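Local coordinates for GGDEF and EAL domain-containing protein (Vibrio cholerae O1 str. 2010EL-1786, PDB 6PWK) that binds the second messenger c-di-GMP through linked GGDEF and EAL domains and probably acts as a receptor that controls large adhesins in biofilm formation, at residues K213-E218 against R350-K355; T266-I271 against L300-I305; I385-S390 against F405-Q410. All coordinates share one frame; numbering follows the deposited sequence.

Contact 1 of 3, residues K213-E218 against R350-K355; sequences KTFHRE and RPKYVK. With MG (magnesium ion), chain E.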
loop_
_atom_site.group_PDB
_atom_site.type_symbol
_atom_site.label_atom_id
_atom_site.label_comp_id
_atom_site.label_asym_id
_atom_site.label_seq_id
_atom_site.Cartn_x
_atom_site.Cartn_y
_atom_site.Cartn_z
ATOM N N LYS A 213 -0.474 40.141 -17.836
ATOM C CA LYS A 213 0.650 39.518 -17.151
ATOM C C LYS A 213 0.477 38.005 -17.136
ATOM O O LYS A 213 -0.556 37.492 -16.697
ATOM C CB LYS A 213 0.765 40.063 -15.727
ATOM C CG LYS A 213 1.702 39.286 -14.804
ATOM C CD LYS A 213 0.924 38.381 -13.852
ATOM C CE LYS A 213 1.816 37.819 -12.755
ATOM N NZ LYS A 213 2.967 37.044 -13.297
ATOM N N THR A 214 1.492 37.289 -17.616
ATOM C CA THR A 214 1.448 35.832 -17.690
ATOM C C THR A 214 1.942 35.253 -16.367
ATOM O O THR A 214 3.114 35.405 -16.008
ATOM C CB THR A 214 2.272 35.324 -18.873
ATOM O OG1 THR A 214 2.519 33.920 -18.728
ATOM C CG2 THR A 214 3.595 36.077 -18.987
ATOM N N PHE A 215 1.037 34.602 -15.633
ATOM C CA PHE A 215 1.414 33.956 -14.378
ATOM C C PHE A 215 2.340 32.774 -14.638
ATOM O O PHE A 215 3.460 32.718 -14.116
ATOM C CB PHE A 215 0.156 33.513 -13.625
ATOM C CG PHE A 215 0.424 33.020 -12.232
ATOM C CD1 PHE A 215 0.480 33.905 -11.168
ATOM C CD2 PHE A 215 0.610 31.670 -11.984
ATOM C CE1 PHE A 215 0.723 33.456 -9.885
ATOM C CE2 PHE A 215 0.854 31.214 -10.702
ATOM C CZ PHE A 215 0.910 32.108 -9.652
ATOM N N HIS A 216 1.886 31.820 -15.446
ATOM C CA HIS A 216 2.730 30.724 -15.899
ATOM C C HIS A 216 2.109 30.131 -17.156
ATOM O O HIS A 216 1.012 30.513 -17.571
ATOM C CB HIS A 216 2.920 29.657 -14.808
ATOM C CG HIS A 216 1.654 28.980 -14.372
ATOM N ND1 HIS A 216 1.425 28.610 -13.064
ATOM C CD2 HIS A 216 0.562 28.581 -15.070
ATOM C CE1 HIS A 216 0.242 28.028 -12.972
ATOM N NE2 HIS A 216 -0.302 27.996 -14.176
ATOM N N ARG A 217 2.827 29.186 -17.755
ATOM C CA ARG A 217 2.325 28.392 -18.869
ATOM C C ARG A 217 2.233 26.941 -18.424
ATOM O O ARG A 217 3.253 26.328 -18.091
ATOM C CB ARG A 217 3.225 28.522 -20.098
ATOM C CG ARG A 217 2.920 29.723 -20.973
ATOM C CD ARG A 217 3.880 29.804 -22.145
ATOM N NE ARG A 217 4.722 30.991 -22.058
ATOM C CZ ARG A 217 4.381 32.183 -22.537
ATOM N NH1 ARG A 217 3.211 32.346 -23.142
ATOM N NH2 ARG A 217 5.207 33.212 -22.411
ATOM N N GLU A 218 1.019 26.397 -18.413
ATOM C CA GLU A 218 0.823 25.001 -18.052
ATOM C C GLU A 218 1.223 24.096 -19.209
ATOM O O GLU A 218 0.917 24.376 -20.372
ATOM C CB GLU A 218 -0.631 24.740 -17.662
ATOM C CG GLU A 218 -0.899 23.307 -17.230
ATOM C CD GLU A 218 -2.297 23.112 -16.678
ATOM O OE1 GLU A 218 -3.102 24.066 -16.739
ATOM O OE2 GLU A 218 -2.591 22.004 -16.181
ATOM N N ARG A 350 -0.472 26.221 2.282
ATOM C CA ARG A 350 -0.189 27.528 1.699
ATOM C C ARG A 350 0.343 27.405 0.272
ATOM O O ARG A 350 1.501 27.730 0.009
ATOM C CB ARG A 350 0.819 28.300 2.552
ATOM C CG ARG A 350 0.342 28.679 3.944
ATOM C CD ARG A 350 -0.521 29.922 3.913
ATOM N NE ARG A 350 -0.485 30.629 5.190
ATOM C CZ ARG A 350 -1.239 30.315 6.237
ATOM N NH1 ARG A 350 -2.091 29.302 6.164
ATOM N NH2 ARG A 350 -1.143 31.014 7.360
ATOM N N PRO A 351 -0.471 26.950 -0.680
ATOM C CA PRO A 351 0.007 26.836 -2.062
ATOM C C PRO A 351 0.247 28.207 -2.671
ATOM O O PRO A 351 -0.322 29.218 -2.253
ATOM C CB PRO A 351 -1.126 26.098 -2.774
ATOM C CG PRO A 351 -2.342 26.433 -1.986
ATOM C CD PRO A 351 -1.888 26.545 -0.555
ATOM N N LYS A 352 1.120 28.228 -3.682
ATOM C CA LYS A 352 1.396 29.478 -4.384
ATOM C C LYS A 352 0.169 29.964 -5.144
ATOM O O LYS A 352 -0.080 31.172 -5.227
ATOM C CB LYS A 352 2.580 29.298 -5.337
ATOM C CG LYS A 352 3.013 30.575 -6.043
ATOM C CD LYS A 352 4.217 30.329 -6.940
ATOM C CE LYS A 352 4.803 31.636 -7.449
ATOM N NZ LYS A 352 6.058 31.420 -8.220
ATOM N N TYR A 353 -0.610 29.039 -5.697
ATOM C CA TYR A 353 -1.811 29.390 -6.437
ATOM C C TYR A 353 -2.845 28.289 -6.264
ATOM O O TYR A 353 -2.551 27.200 -5.767
ATOM C CB TYR A 353 -1.513 29.616 -7.922
ATOM C CG TYR A 353 -1.024 28.381 -8.645
ATOM C CD1 TYR A 353 -1.916 27.511 -9.260
ATOM C CD2 TYR A 353 0.332 28.088 -8.717
ATOM C CE1 TYR A 353 -1.472 26.381 -9.922
ATOM C CE2 TYR A 353 0.785 26.962 -9.380
ATOM C CZ TYR A 353 -0.121 26.113 -9.980
ATOM O OH TYR A 353 0.325 24.991 -10.640
ATOM N N VAL A 354 -4.068 28.590 -6.688
ATOM C CA VAL A 354 -5.141 27.608 -6.770
ATOM C C VAL A 354 -5.795 27.751 -8.137
ATOM O O VAL A 354 -6.266 28.837 -8.496
ATOM C CB VAL A 354 -6.175 27.772 -5.640
ATOM C CG1 VAL A 354 -5.599 27.280 -4.322
ATOM C CG2 VAL A 354 -6.616 29.224 -5.506
ATOM N N LYS A 355 -5.793 26.671 -8.911
ATOM C CA LYS A 355 -6.457 26.635 -10.207
ATOM C C LYS A 355 -7.833 26.011 -10.011
ATOM O O LYS A 355 -7.935 24.849 -9.605
ATOM C CB LYS A 355 -5.632 25.851 -11.226
ATOM C CG LYS A 355 -6.031 26.102 -12.672
ATOM C CD LYS A 355 -4.956 25.619 -13.634
ATOM C CE LYS A 355 -3.641 26.348 -13.402
ATOM N NZ LYS A 355 -2.601 25.963 -14.398
HETATM MG MG MG E . -3.672 21.078 -14.377
#
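Lys355 and Glu218 meet as a salt bridge, with Lys355 NZ 3.1 Å from Glu218 OE1. The amine comes from above the carboxylate plane, 69° out of it. Glu218 OE2, the other oxygen, binds the magnesium ion at 2.3 Å, so one carboxylate serves metal and lysine with different atoms. The chain of Glu218 is extended, which suits a residue that must reach from its strand to a metal. Lys355 NZ also gives a hydrogen bond to His216 NE2 at 3.1 Å; the two side chains meet tip to tip, the amine only slightly tilted from the imidazole plane. A bend in the lysine chain at chi3 (-61°) carries CE round toward these partners.

The next shell is aromatic. His216 turns its edge to Tyr353, and CE1 sits over one face of the phenol ring, 3.6 Å from Tyr353 CZ, with the planes at 73°. Phe215 makes a second, offset edge-to-face pair, its CE2 lying 3.7 Å from Tyr353 CD2. Tyr353 receives both rings on one side of its plane, Phe215 nearer CD2 and His216 nearer CZ, while its hydroxyl bonds to Glu304. Farther out, the aliphatic CG of Lys352 borders the edge of Phe215.

The strands 214-218 and 353-355 are not paired here: their axes stay 10.9 Å apart, and side chains bridge the interior of the barrel-like EAL domain. Glu304 and Gln410 also bind the Lys355 amine, and Gln410 NE2 bonds to Glu218 OE1. Such a lysine, beside two metal-binding carboxylates, probably offsets part of their negative charge and helps orient Glu218 at the c-di-GMP pocket.

Contact 2 of 3, residues T266-I271 against L300-I305; sequences TDPLAI and LLHFEI. With MG (magnesium ion), chain E.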
loop_
_atom_site.group_PDB
_atom_site.type_symbol
_atom_site.label_atom_id
_atom_site.label_comp_id
_atom_site.label_asym_id
_atom_site.label_seq_id
_atom_site.Cartn_x
_atom_site.Cartn_y
_atom_site.Cartn_z
ATOM N N THR A 266 10.933 32.333 -20.801
ATOM C CA THR A 266 11.191 33.342 -19.783
ATOM C C THR A 266 10.251 33.242 -18.588
ATOM O O THR A 266 10.584 33.751 -17.512
ATOM C CB THR A 266 11.070 34.738 -20.396
ATOM O OG1 THR A 266 9.709 34.973 -20.780
ATOM C CG2 THR A 266 11.957 34.856 -21.627
ATOM N N ASP A 267 9.099 32.607 -18.750
ATOM C CA ASP A 267 8.055 32.560 -17.741
ATOM C C ASP A 267 8.032 31.209 -17.040
ATOM O O ASP A 267 8.539 30.213 -17.564
ATOM C CB ASP A 267 6.692 32.837 -18.386
ATOM C CG ASP A 267 6.573 34.256 -18.907
ATOM O OD1 ASP A 267 6.873 35.196 -18.143
ATOM O OD2 ASP A 267 6.185 34.429 -20.082
ATOM N N PRO A 268 7.460 31.141 -15.835
ATOM C CA PRO A 268 7.363 29.852 -15.144
ATOM C C PRO A 268 6.496 28.869 -15.914
ATOM O O PRO A 268 5.588 29.252 -16.655
ATOM C CB PRO A 268 6.730 30.217 -13.794
ATOM C CG PRO A 268 7.010 31.669 -13.618
ATOM C CD PRO A 268 6.977 32.253 -14.996
ATOM N N LEU A 269 6.790 27.587 -15.731
ATOM C CA LEU A 269 6.053 26.508 -16.371
ATOM C C LEU A 269 5.371 25.659 -15.307
ATOM O O LEU A 269 5.996 25.288 -14.308
ATOM C CB LEU A 269 6.980 25.644 -17.229
ATOM C CG LEU A 269 7.618 26.342 -18.428
ATOM C CD1 LEU A 269 8.474 25.361 -19.207
ATOM C CD2 LEU A 269 6.548 26.955 -19.318
ATOM N N ALA A 270 4.095 25.357 -15.525
ATOM C CA ALA A 270 3.304 24.559 -14.598
ATOM C C ALA A 270 3.267 23.117 -15.090
ATOM O O ALA A 270 2.726 22.838 -16.165
ATOM C CB ALA A 270 1.890 25.121 -14.462
ATOM N N ILE A 271 3.837 22.208 -14.303
ATOM C CA ILE A 271 3.906 20.792 -14.646
ATOM C C ILE A 271 2.860 20.046 -13.831
ATOM O O ILE A 271 2.847 20.131 -12.596
ATOM C CB ILE A 271 5.307 20.218 -14.388
ATOM C CG1 ILE A 271 6.369 21.032 -15.127
ATOM C CG2 ILE A 271 5.366 18.758 -14.807
ATOM C CD1 ILE A 271 7.776 20.530 -14.892
ATOM N N LEU A 300 11.535 28.743 -11.900
ATOM C CA LEU A 300 10.624 28.785 -13.035
ATOM C C LEU A 300 9.761 27.530 -13.142
ATOM O O LEU A 300 9.169 27.283 -14.198
ATOM C CB LEU A 300 11.408 28.992 -14.332
ATOM C CG LEU A 300 12.229 30.277 -14.458
ATOM C CD1 LEU A 300 13.115 30.225 -15.692
ATOM C CD2 LEU A 300 11.313 31.488 -14.509
ATOM N N LEU A 301 9.678 26.737 -12.076
ATOM C CA LEU A 301 8.932 25.483 -12.085
ATOM C C LEU A 301 7.799 25.558 -11.073
ATOM O O LEU A 301 8.041 25.731 -9.874
ATOM C CB LEU A 301 9.843 24.294 -11.772
ATOM C CG LEU A 301 10.800 23.830 -12.871
ATOM C CD1 LEU A 301 11.723 22.744 -12.347
ATOM C CD2 LEU A 301 10.027 23.333 -14.078
ATOM N N HIS A 302 6.568 25.427 -11.559
ATOM C CA HIS A 302 5.385 25.293 -10.717
ATOM C C HIS A 302 4.860 23.873 -10.867
ATOM O O HIS A 302 4.593 23.422 -11.985
ATOM C CB HIS A 302 4.307 26.307 -11.105
ATOM C CG HIS A 302 4.663 27.726 -10.791
ATOM N ND1 HIS A 302 3.793 28.774 -11.004
ATOM C CD2 HIS A 302 5.791 28.272 -10.278
ATOM C CE1 HIS A 302 4.370 29.904 -10.636
ATOM N NE2 HIS A 302 5.583 29.627 -10.192
ATOM N N PHE A 303 4.718 23.167 -9.750
ATOM C CA PHE A 303 4.218 21.799 -9.756
ATOM C C PHE A 303 2.728 21.811 -9.439
ATOM O O PHE A 303 2.326 22.202 -8.339
ATOM C CB PHE A 303 4.988 20.930 -8.763
ATOM C CG PHE A 303 6.391 20.619 -9.202
ATOM C CD1 PHE A 303 6.640 19.592 -10.096
ATOM C CD2 PHE A 303 7.460 21.364 -8.730
ATOM C CE1 PHE A 303 7.928 19.308 -10.508
ATOM C CE2 PHE A 303 8.752 21.083 -9.138
ATOM C CZ PHE A 303 8.986 20.054 -10.028
ATOM N N GLU A 304 1.915 21.387 -10.404
ATOM C CA GLU A 304 0.464 21.399 -10.261
ATOM C C GLU A 304 0.027 20.077 -9.642
ATOM O O GLU A 304 0.132 19.020 -10.274
ATOM C CB GLU A 304 -0.208 21.637 -11.611
ATOM C CG GLU A 304 -1.545 22.348 -11.508
ATOM C CD GLU A 304 -1.837 23.224 -12.713
ATOM O OE1 GLU A 304 -2.523 22.754 -13.644
ATOM O OE2 GLU A 304 -1.372 24.384 -12.732
ATOM N N ILE A 305 -0.464 20.136 -8.414
ATOM C CA ILE A 305 -0.826 18.957 -7.632
ATOM C C ILE A 305 -2.345 18.887 -7.548
ATOM O O ILE A 305 -2.979 19.886 -7.189
ATOM C CB ILE A 305 -0.206 19.000 -6.223
ATOM C CG1 ILE A 305 1.319 19.089 -6.322
ATOM C CG2 ILE A 305 -0.624 17.786 -5.420
ATOM C CD1 ILE A 305 2.006 19.293 -4.993
HETATM MG MG MG E . -3.672 21.078 -14.377
#
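Ile271 grips strand 301-305 on either side of Phe303: its N bonds to His302 O at 2.7 Å, and its O accepts Glu304 N at the same length. The first of these runs nearly straight along the carbonyl direction. The side chain lies on the face shared with Leu269, Leu301 and Phe303. It is extended at chi2 (179°), which carries CD1 obliquely across to Leu301 CD2, 3.7 Å away. A branched aliphatic residue suits this face, which helix 245-261 covers, reaching Leu269, Ile271, Leu301 and Phe303.

Leu300 works at the mouth of the strand pair. Its O receives Leu269 N at 2.8 Å, opening the parallel ladder that His302 N to Leu269 O continues. Its CD2 lies 3.8 Å from Thr266 O and also comes near the Pro268 ring, so that an apolar branch packs against the loop leading into the strand.

His302 points to the other face, with Ala270. Pro268 CB sits over its imidazole, 4.0 Å from the ring centroid and 16° off the ring normal, a CH-pi contact. The ring nitrogens look elsewhere: NE2 bonds to Lys352 and ND1 to His216. Alanine at 270 is small enough to lie beside Glu304, whose OE2 is 3.8 Å from Ala270 CB; that oxygen is salt-bridged to Lys355 and hydrogen-bonded to Tyr353 OH.

This is a parallel pair in the beta-alpha barrel of an EAL domain. In this register Glu304 binds the magnesium ion through OE1 at 2.2 Å, and the residue following Ile271, Asn272, is also a ligand. Main-chain bonding along the pair thus probably fixes the spacing of two metal ligands.

Contact 3 of 3, residues I385-S390 against F405-Q410; sequences ITTIAS and FIEVFQ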
loop_
_atom_site.group_PDB
_atom_site.type_symbol
_atom_site.label_atom_id
_atom_site.label_comp_id
_atom_site.label_asym_id
_atom_site.label_seq_id
_atom_site.Cartn_x
_atom_site.Cartn_y
_atom_site.Cartn_z
ATOM N N ILE A 385 -3.135 34.001 -1.804
ATOM C CA ILE A 385 -2.928 32.929 -2.768
ATOM C C ILE A 385 -3.610 33.309 -4.074
ATOM O O ILE A 385 -4.790 33.680 -4.083
ATOM C CB ILE A 385 -3.458 31.589 -2.231
ATOM C CG1 ILE A 385 -2.667 31.185 -0.986
ATOM C CG2 ILE A 385 -3.387 30.510 -3.300
ATOM C CD1 ILE A 385 -3.200 29.963 -0.300
ATOM N N THR A 386 -2.865 33.216 -5.172
ATOM C CA THR A 386 -3.399 33.565 -6.481
ATOM C C THR A 386 -4.447 32.546 -6.914
ATOM O O THR A 386 -4.224 31.336 -6.825
ATOM C CB THR A 386 -2.268 33.631 -7.507
ATOM O OG1 THR A 386 -1.269 34.558 -7.066
ATOM C CG2 THR A 386 -2.798 34.069 -8.860
ATOM N N THR A 387 -5.593 33.034 -7.378
ATOM C CA THR A 387 -6.642 32.177 -7.910
ATOM C C THR A 387 -6.605 32.200 -9.431
ATOM O O THR A 387 -6.431 33.258 -10.044
ATOM C CB THR A 387 -8.025 32.616 -7.424
ATOM O OG1 THR A 387 -8.310 33.931 -7.915
ATOM C CG2 THR A 387 -8.077 32.617 -5.906
ATOM N N ILE A 388 -6.770 31.027 -10.035
ATOM C CA ILE A 388 -6.713 30.869 -11.483
ATOM C C ILE A 388 -7.973 30.143 -11.932
ATOM O O ILE A 388 -8.242 29.024 -11.480
ATOM C CB ILE A 388 -5.461 30.097 -11.929
ATOM C CG1 ILE A 388 -4.192 30.784 -11.414
ATOM C CG2 ILE A 388 -5.434 29.952 -13.444
ATOM C CD1 ILE A 388 -2.911 30.074 -11.794
ATOM N N ALA A 389 -8.745 30.778 -12.810
ATOM C CA ALA A 389 -9.873 30.110 -13.439
ATOM C C ALA A 389 -9.375 29.195 -14.550
ATOM O O ALA A 389 -8.394 29.493 -15.235
ATOM C CB ALA A 389 -10.866 31.127 -13.998
ATOM N N SER A 390 -10.066 28.072 -14.729
ATOM C CA SER A 390 -9.575 26.987 -15.565
ATOM C C SER A 390 -10.555 26.677 -16.686
ATOM O O SER A 390 -11.772 26.644 -16.472
ATOM C CB SER A 390 -9.327 25.724 -14.727
ATOM O OG SER A 390 -8.873 24.648 -15.529
ATOM N N PHE A 405 -13.928 38.016 -8.506
ATOM C CA PHE A 405 -12.568 38.546 -8.358
ATOM C C PHE A 405 -11.499 37.466 -8.541
ATOM O O PHE A 405 -10.652 37.233 -7.681
ATOM C CB PHE A 405 -12.392 39.277 -7.021
ATOM C CG PHE A 405 -13.041 38.596 -5.846
ATOM C CD1 PHE A 405 -12.365 37.623 -5.125
ATOM C CD2 PHE A 405 -14.323 38.944 -5.448
ATOM C CE1 PHE A 405 -12.960 37.001 -4.045
ATOM C CE2 PHE A 405 -14.924 38.326 -4.371
ATOM C CZ PHE A 405 -14.241 37.354 -3.667
ATOM N N ILE A 406 -11.541 36.817 -9.703
ATOM C CA ILE A 406 -10.493 35.876 -10.087
ATOM C C ILE A 406 -9.341 36.658 -10.703
ATOM O O ILE A 406 -9.553 37.520 -11.564
ATOM C CB ILE A 406 -11.036 34.819 -11.061
ATOM C CG1 ILE A 406 -12.285 34.154 -10.480
ATOM C CG2 ILE A 406 -9.972 33.776 -11.370
ATOM C CD1 ILE A 406 -12.055 33.483 -9.143
ATOM N N GLU A 407 -8.115 36.362 -10.265
ATOM C CA GLU A 407 -6.973 37.174 -10.670
ATOM C C GLU A 407 -6.524 36.855 -12.092
ATOM O O GLU A 407 -6.412 37.759 -12.930
ATOM C CB GLU A 407 -5.818 36.988 -9.680
ATOM C CG GLU A 407 -6.010 37.747 -8.373
ATOM C CD GLU A 407 -4.749 37.802 -7.531
ATOM O OE1 GLU A 407 -4.164 36.733 -7.256
ATOM O OE2 GLU A 407 -4.338 38.920 -7.152
ATOM N N VAL A 408 -6.257 35.583 -12.386
ATOM C CA VAL A 408 -5.753 35.187 -13.694
ATOM C C VAL A 408 -6.666 34.113 -14.275
ATOM O O VAL A 408 -7.350 33.387 -13.546
ATOM C CB VAL A 408 -4.279 34.702 -13.623
ATOM C CG1 VAL A 408 -3.694 34.967 -12.246
ATOM C CG2 VAL A 408 -4.144 33.239 -13.990
ATOM N N PHE A 409 -6.687 34.032 -15.607
ATOM C CA PHE A 409 -7.584 33.145 -16.331
ATOM C C PHE A 409 -6.795 32.301 -17.322
ATOM O O PHE A 409 -5.731 32.704 -17.799
ATOM C CB PHE A 409 -8.672 33.939 -17.071
ATOM C CG PHE A 409 -9.424 34.899 -16.194
ATOM C CD1 PHE A 409 -8.910 36.156 -15.916
ATOM C CD2 PHE A 409 -10.647 34.546 -15.647
ATOM C CE1 PHE A 409 -9.598 37.039 -15.106
ATOM C CE2 PHE A 409 -11.341 35.426 -14.840
ATOM C CZ PHE A 409 -10.815 36.673 -14.569
ATOM N N GLN A 410 -7.336 31.126 -17.633
ATOM C CA GLN A 410 -6.699 30.186 -18.544
ATOM C C GLN A 410 -7.774 29.479 -19.355
ATOM O O GLN A 410 -8.848 29.169 -18.834
ATOM C CB GLN A 410 -5.843 29.164 -17.777
ATOM C CG GLN A 410 -4.996 28.257 -18.659
ATOM C CD GLN A 410 -4.156 27.277 -17.858
ATOM O OE1 GLN A 410 -4.039 27.393 -16.638
ATOM N NE2 GLN A 410 -3.571 26.303 -18.544
#
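Ala389 N bonds to Val408 O at 3.0 Å, with the donor in the carbonyl plane; the other three bonds between the segments are weak. Val408 N is 3.3 Å from Thr387 O, and Gln410 N reaches Ala389 O at a bent angle of 123°. Thr387 adds a side-chain bond: OG1, set between the backbone N and the carbonyl carbon (chi1 63°), accepts Glu407 N at 3.4 Å. Thr387 thus uses both its hydroxyl and its carbonyl oxygen, for Glu407 N and Val408 N in turn.

The segments are the two strands of a beta-alpha-beta unit, joined through helix 395-402, and their pairing is parallel. Strand 408-409 also runs antiparallel to strand 200-209, so this short strand helps close the barrel of the EAL domain.

Apolar contacts fall on two faces. On one, Val408 spreads its branches: CG2 lies 3.6 Å from Ile388 CG1, and CG1 meets Thr386 CG2 at a similar distance, the threonine crossing it at about a right angle. Beta-branched residues suit this extended pair. On the other, the small Ala389 CB touches both Ile406 CG2 and Phe409 CD2, each at 3.8 Å, where Leu401 of the connecting helix also touches Ala389 and Phe409.

Gln410 extends its amide beyond the pair, NE2 toward Gln205 and Glu218, OE1 toward Lys355.

In the fold
All three contacts belong to one barrel-like sheet. Strands 214-225 and 269-272 are neighbours, as are 353-356 and 386-389, so contact 1 spans the interior between the parallel pairs of contacts 2 and 3. Its centre is about 8 Å from each of theirs, which stand about 15 Å apart and do not touch. Contact 2 is also nested within the chain loop that contact 1 closes. The first two contacts join through Lys355 NZ, 2.6 Å from Glu304 OE2, and each supplies one magnesium ligand, Glu218 and Glu304, with Asn272 and Asp334 completing the protein's share. Contact 3 binds no metal; the side chain of Ser390 comes, at its nearest atoms, to about 5 Å from the bound c-di-GMP.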